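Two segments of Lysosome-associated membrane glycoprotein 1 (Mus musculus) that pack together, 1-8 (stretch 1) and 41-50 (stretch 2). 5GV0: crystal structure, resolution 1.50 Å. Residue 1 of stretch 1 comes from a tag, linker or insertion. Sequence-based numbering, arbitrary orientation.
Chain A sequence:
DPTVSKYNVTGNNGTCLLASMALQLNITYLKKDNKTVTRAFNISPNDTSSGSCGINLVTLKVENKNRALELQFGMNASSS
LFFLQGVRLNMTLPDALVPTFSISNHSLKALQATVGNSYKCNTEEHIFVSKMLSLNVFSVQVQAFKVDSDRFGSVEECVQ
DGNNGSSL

Stretch 1 (1-8) DPTVSKYN
Stretch 2 41-50: FNISPNDTSS

No hydrogen bond passes directly between these two stretches; every polar link runs through a water, and five waters bridge the two stretches. The contact is otherwise van der Waals packing, burying 345 Å² over both sides.

The two stretches, both in one chain, run in the same general direction. Alpha carbons pair as Pro2 with Asn42 (5.6 Å between CA atoms), Thr3 with Ser44 (CA to CA 6.8 Å), Ser5 with Pro45 (CA to CA 5.6 Å) and Tyr7 with Ser49 (CA to CA 7.6 Å). The first stretch is extended, with phi/psi of -66/155 at Pro2, -82/135 at Thr3, -71/123 at Val4, -121/151 at Ser5, -106/143 at Lys6, -137/141 at Tyr7 and -137/120 at Asn8. Its later residues form a strand. The second leaves a strand at Asn42 (-73/138), passes Ile43 (-69/124) and Ser44 (-94/147), and makes a type I turn from Ser44 to Asp47 (-63/150), with Pro45 at -58/-25 and Asn46 at -74/-17. A strand resumes at Thr48 (-77/128), Ser49 (-122/150) and Ser50 (-160/176).

The turn is braced from within. Asp47 N donates to Ser44 O (3.1 Å), Ser44 N to Asp47 OD2 (3.0 Å), and Asn46 N to Ser44 OG (3.0 Å). Ser44 is t and Asp47 m, which brings their short polar side chains back to backbone amides. Proline suits the second position of the turn because its ring already restricts phi to the value needed.

At one end, buried Pro2 points its CB toward Asn42, an m rotamer with chi2 of -14°. Pro2 CA lies 3.7 Å from Asn42 ND2, and Pro2 CB 3.8 Å from Asn42 CG, so the compact ring packs against the amide group.

Thr3 and Ser5, both m, point toward the turn, while Val4 points away, as an extended chain alternates. Thr3 CB meets Pro45 CD at 4.0 Å. Ser5 OG approaches Pro45 CA to 3.5 Å; this small side chain is buried where the backbones come close. Pro45, C-gamma endo, has the largest covered area, 54 Å².

Tyr7 (chi1 -53°, chi2 -88°) is long enough to span the gap. Its OH reaches Ile43 CG2 at 3.6 Å, and Ser49 CB sits at the ring edge, 3.9 Å from Tyr7 CD1. Ile43, both chi angles m, suits its buried site as a branched hydrocarbon: CB points sideways, CG2 lies near the tyrosine, and CD1 leads away. Serine at 49 (p) puts a small CB at the ring edge and leaves OG for water.

Water 1 lies 2.7 Å from Thr3 O and 2.8 Å from Ile43 O. Water 2 accepts from Thr3 N (2.8 Å to its O) and donates to Ile43 O (2.8 Å). Water 4 donates to Ser44 O (2.7 Å) and hydrogen-bonds Tyr7 OH (2.8 Å). Water 3 lies 3.1 Å from Ser49 OG and donates to Lys6 O (2.9 Å). Water 5 hydrogen-bonds Ser49 OG (2.9 Å) and donates a weak bond to Asn8 O (3.5 Å).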

ATOM      1  N   ASP A   1      -2.308 -16.420  -5.942  1.00 18.93           N
ATOM      2  CA  ASP A   1      -2.082 -15.371  -4.949  1.00 14.73           C
ATOM      3  C   ASP A   1      -1.049 -14.379  -5.456  1.00 13.28           C
ATOM      4  O   ASP A   1      -0.137 -14.764  -6.186  1.00 16.25           O
ATOM      5  CB  ASP A   1      -1.594 -15.966  -3.622  1.00 17.86           C
ATOM      6  CG  ASP A   1      -2.539 -17.009  -3.058  1.00 18.32           C
ATOM      7  OD1 ASP A   1      -3.699 -17.080  -3.511  1.00 19.92           O
ATOM      8  OD2 ASP A   1      -2.123 -17.752  -2.143  1.00 19.55           O
ATOM      9  N   PRO A   2      -1.167 -13.103  -5.052  1.00 12.93           N
ATOM     10  CA  PRO A   2      -0.055 -12.199  -5.357  1.00 13.37           C
ATOM     11  C   PRO A   2       1.214 -12.595  -4.611  1.00 11.44           C
ATOM     12  O   PRO A   2       1.176 -13.236  -3.558  1.00 12.34           O
ATOM     13  CB  PRO A   2      -0.563 -10.829  -4.887  1.00 15.90           C
ATOM     14  CG  PRO A   2      -1.614 -11.143  -3.877  1.00 20.70           C
ATOM     15  CD  PRO A   2      -2.239 -12.441  -4.289  1.00 13.70           C
ATOM     16  N   THR A   3       2.341 -12.198  -5.175  1.00 13.03           N
ATOM     17  CA  THR A   3       3.638 -12.539  -4.629  1.00 14.42           C
ATOM     18  C   THR A   3       4.037 -11.613  -3.477  1.00 12.86           C
ATOM     19  O   THR A   3       3.876 -10.397  -3.573  1.00 15.37           O
ATOM     20  CB  THR A   3       4.692 -12.470  -5.735  1.00 14.06           C
ATOM     21  OG1 THR A   3       4.360 -13.415  -6.762  1.00 17.68           O
ATOM     22  CG2 THR A   3       6.083 -12.765  -5.189  1.00 17.94           C
ATOM     23  N   VAL A   4       4.542 -12.190  -2.389  1.00 10.43           N
ATOM     24  CA  VAL A   4       5.083 -11.403  -1.273  1.00 11.88           C
ATOM     25  C   VAL A   4       6.391 -10.747  -1.687  1.00 16.62           C
ATOM     26  O   VAL A   4       7.324 -11.434  -2.105  1.00 15.54           O
ATOM     27  CB  VAL A   4       5.320 -12.273  -0.019  1.00  9.83           C
ATOM     28  CG1 VAL A   4       6.059 -11.486   1.057  1.00 14.82           C
ATOM     29  CG2 VAL A   4       4.004 -12.807   0.510  1.00 14.82           C
ATOM     30  N   SER A   5       6.449  -9.420  -1.584  1.00 10.84           N
ATOM     31  CA  SER A   5       7.637  -8.657  -1.934  1.00 11.33           C
ATOM     32  C   SER A   5       8.118  -7.880  -0.730  1.00 11.11           C
ATOM     33  O   SER A   5       7.318  -7.491   0.130  1.00 12.33           O
ATOM     34  CB  SER A   5       7.350  -7.701  -3.091  1.00 18.14           C
ATOM     35  OG  SER A   5       6.916  -8.422  -4.230  1.00 30.15           O
ATOM     36  N   LYS A   6       9.421  -7.645  -0.672  1.00 14.63           N
ATOM     37  CA  LYS A   6      10.019  -6.929   0.440  1.00 12.05           C
ATOM     38  C   LYS A   6      10.408  -5.519   0.033  1.00 12.22           C
ATOM     39  O   LYS A   6      10.840  -5.261  -1.096  1.00 15.08           O
ATOM     40  CB  LYS A   6      11.228  -7.703   0.970  1.00 14.30           C
ATOM     41  CG  LYS A   6      10.848  -9.101   1.450  1.00 26.63           C
ATOM     42  CD  LYS A   6      11.977  -9.797   2.191  1.00 39.73           C
ATOM     43  CE  LYS A   6      11.579 -11.222   2.552  1.00 34.44           C
ATOM     44  NZ  LYS A   6      10.277 -11.266   3.274  1.00 36.05           N
ATOM     45  N   TYR A   7      10.232  -4.595   0.968  1.00  9.68           N
ATOM     46  CA  TYR A   7      10.507  -3.185   0.730  1.00 12.23           C
ATOM     47  C   TYR A   7      11.244  -2.576   1.911  1.00 10.41           C
ATOM     48  O   TYR A   7      10.933  -2.869   3.063  1.00 11.64           O
ATOM     49  CB  TYR A   7       9.205  -2.414   0.488  1.00 13.08           C
ATOM     50  CG  TYR A   7       8.312  -2.999  -0.588  1.00 12.12           C
ATOM     51  CD1 TYR A   7       8.471  -2.636  -1.917  1.00 16.05           C
ATOM     52  CD2 TYR A   7       7.304  -3.897  -0.271  1.00 12.65           C
ATOM     53  CE1 TYR A   7       7.653  -3.159  -2.907  1.00 14.87           C
ATOM     54  CE2 TYR A   7       6.484  -4.423  -1.249  1.00 13.85           C
ATOM     55  CZ  TYR A   7       6.664  -4.049  -2.563  1.00 15.58           C
ATOM     56  OH  TYR A   7       5.842  -4.568  -3.540  1.00 15.32           O
ATOM     57  N   ASN A   8      12.205  -1.711   1.610  1.00 12.41           N
ATOM     58  CA  ASN A   8      12.963  -0.976   2.616  1.00 13.85           C
ATOM     59  C   ASN A   8      13.086   0.460   2.127  1.00 14.11           C
ATOM     60  O   ASN A   8      13.601   0.691   1.041  1.00 14.82           O
ATOM     61  CB  ASN A   8      14.336  -1.623   2.833  1.00 17.53           C
ATOM     62  CG  ASN A   8      15.253  -0.801   3.717  1.00 31.08           C
ATOM     63  OD1 ASN A   8      14.843  -0.277   4.749  1.00 33.43           O
ATOM     64  ND2 ASN A   8      16.513  -0.698   3.317  1.00 43.54           N
ATOM     65  N   PHE A  41      -4.902  -6.555 -10.787  1.00 12.11           N
ATOM     66  CA  PHE A  41      -3.521  -6.325 -11.172  1.00 13.54           C
ATOM     67  C   PHE A  41      -2.645  -6.519  -9.951  1.00 14.96           C
ATOM     68  O   PHE A  41      -2.677  -5.709  -9.019  1.00 13.17           O
ATOM     69  CB  PHE A  41      -3.344  -4.923 -11.750  1.00 14.93           C
ATOM     70  CG  PHE A  41      -4.097  -4.700 -13.022  1.00 17.33           C
ATOM     71  CD1 PHE A  41      -3.540  -5.057 -14.239  1.00 25.10           C
ATOM     72  CD2 PHE A  41      -5.363  -4.146 -13.007  1.00 15.17           C
ATOM     73  CE1 PHE A  41      -4.235  -4.861 -15.415  1.00 22.61           C
ATOM     74  CE2 PHE A  41      -6.059  -3.950 -14.186  1.00 18.79           C
ATOM     75  CZ  PHE A  41      -5.490  -4.312 -15.387  1.00 19.34           C
ATOM     76  N   ASN A  42      -1.879  -7.603  -9.939  1.00 13.26           N
ATOM     77  CA  ASN A  42      -0.989  -7.860  -8.821  1.00 12.23           C
ATOM     78  C   ASN A  42       0.202  -6.920  -8.846  1.00 14.57           C
ATOM     79  O   ASN A  42       0.770  -6.646  -9.902  1.00 16.72           O
ATOM     80  CB  ASN A  42      -0.502  -9.310  -8.834  1.00 14.54           C
ATOM     81  CG  ASN A  42      -1.595 -10.296  -8.487  1.00 17.11           C
ATOM     82  OD1 ASN A  42      -2.650  -9.916  -7.987  1.00 19.67           O
ATOM     83  ND2 ASN A  42      -1.340 -11.574  -8.733  1.00 19.33           N
ATOM     84  N   ILE A  43       0.573  -6.419  -7.680  1.00 11.98           N
ATOM     85  CA  ILE A  43       1.839  -5.726  -7.553  1.00 12.88           C
ATOM     86  C   ILE A  43       2.916  -6.783  -7.702  1.00 15.23           C
ATOM     87  O   ILE A  43       2.923  -7.792  -6.998  1.00 15.31           O
ATOM     88  CB  ILE A  43       1.960  -5.002  -6.222  1.00 10.89           C
ATOM     89  CG1 ILE A  43       0.866  -3.939  -6.096  1.00 22.70           C
ATOM     90  CG2 ILE A  43       3.346  -4.381  -6.095  1.00 13.29           C
ATOM     91  CD1 ILE A  43       0.723  -3.048  -7.308  1.00 23.06           C
ATOM     92  N   SER A  44       3.801  -6.561  -8.660  1.00 17.19           N
ATOM     93  CA  SER A  44       4.784  -7.555  -9.044  1.00 20.61           C
ATOM     94  C   SER A  44       6.096  -7.351  -8.309  1.00 20.40           C
ATOM     95  O   SER A  44       6.480  -6.223  -8.022  1.00 15.44           O
ATOM     96  CB  SER A  44       5.014  -7.500 -10.551  1.00 21.04           C
ATOM     97  OG  SER A  44       6.087  -8.339 -10.928  1.00 26.45           O
ATOM     98  N   PRO A  45       6.797  -8.451  -8.012  1.00 26.70           N
ATOM     99  CA  PRO A  45       8.158  -8.364  -7.479  1.00 27.13           C
ATOM    100  C   PRO A  45       9.069  -7.597  -8.443  1.00 22.20           C
ATOM    101  O   PRO A  45      10.057  -6.988  -8.028  1.00 25.08           O
ATOM    102  CB  PRO A  45       8.578  -9.836  -7.353  1.00 24.41           C
ATOM    103  CG  PRO A  45       7.670 -10.576  -8.282  1.00 37.34           C
ATOM    104  CD  PRO A  45       6.370  -9.847  -8.212  1.00 27.92           C
ATOM    105  N   ASN A  46       8.695  -7.612  -9.719  1.00 18.04           N
ATOM    106  CA  ASN A  46       9.443  -6.957 -10.786  1.00 17.27           C
ATOM    107  C   ASN A  46       9.321  -5.445 -10.799  1.00 18.47           C
ATOM    108  O   ASN A  46      10.104  -4.761 -11.452  1.00 18.66           O
ATOM    109  CB  ASN A  46       8.985  -7.488 -12.141  1.00 19.79           C
ATOM    110  CG  ASN A  46       9.191  -8.978 -12.275  1.00 23.55           C
ATOM    111  OD1 ASN A  46      10.104  -9.540 -11.672  1.00 26.11           O
ATOM    112  ND2 ASN A  46       8.342  -9.627 -13.062  1.00 29.97           N
ATOM    113  N   ASP A  47       8.320  -4.923 -10.098  1.00 15.22           N
ATOM    114  CA  ASP A  47       8.069  -3.490 -10.115  1.00 14.37           C
ATOM    115  C   ASP A  47       9.231  -2.705  -9.524  1.00 16.26           C
ATOM    116  O   ASP A  47       9.944  -3.186  -8.645  1.00 16.44           O
ATOM    117  CB  ASP A  47       6.794  -3.145  -9.347  1.00 12.51           C
ATOM    118  CG  ASP A  47       5.539  -3.659 -10.025  1.00 17.31           C
ATOM    119  OD1 ASP A  47       5.597  -4.003 -11.226  1.00 21.70           O
ATOM    120  OD2 ASP A  47       4.489  -3.706  -9.348  1.00 20.59           O
ATOM    121  N   THR A  48       9.398  -1.486 -10.020  1.00 13.51           N
ATOM    122  CA  THR A  48      10.370  -0.552  -9.488  1.00 15.34           C
ATOM    123  C   THR A  48       9.821   0.044  -8.205  1.00 14.61           C
ATOM    124  O   THR A  48       8.687   0.522  -8.188  1.00 15.31           O
ATOM    125  CB  THR A  48      10.660   0.562 -10.493  1.00 17.94           C
ATOM    126  OG1 THR A  48      11.274   0.000 -11.662  1.00 20.00           O
ATOM    127  CG2 THR A  48      11.575   1.606  -9.887  1.00 18.26           C
ATOM    128  N   SER A  49      10.591   0.003  -7.128  1.00 12.53           N
ATOM    129  CA  SER A  49      10.129   0.601  -5.880  1.00 12.87           C
ATOM    130  C   SER A  49      11.066   1.681  -5.348  1.00 13.86           C
ATOM    131  O   SER A  49      12.283   1.654  -5.551  1.00 14.46           O
ATOM    132  CB  SER A  49       9.918  -0.467  -4.806  1.00 19.59           C
ATOM    133  OG  SER A  49      11.134  -1.100  -4.461  1.00 24.73           O
ATOM    134  N   SER A  50      10.471   2.639  -4.654  1.00 11.41           N
ATOM    135  CA  SER A  50      11.193   3.743  -4.052  1.00  9.72           C
ATOM    136  C   SER A  50      10.301   4.316  -2.975  1.00 11.60           C
ATOM    137  O   SER A  50       9.165   3.879  -2.825  1.00 12.82           O
ATOM    138  CB  SER A  50      11.544   4.813  -5.087  1.00 14.39           C
ATOM    139  OG  SER A  50      10.368   5.395  -5.634  1.00 14.98           O
TER
HETATM  140  O   HOH W   1       2.601  -8.150  -4.285  1.00 13.50           O
HETATM  141  O   HOH W   2       2.390 -10.547  -7.485  1.00 18.13           O
HETATM  142  O   HOH W   3      11.168  -4.105  -3.735  1.00 40.64           O
HETATM  143  O   HOH W   4       7.373  -4.847  -5.827  1.00 23.78           O
HETATM  144  O   HOH W   5      11.758   0.020  -1.842  1.00 27.17           O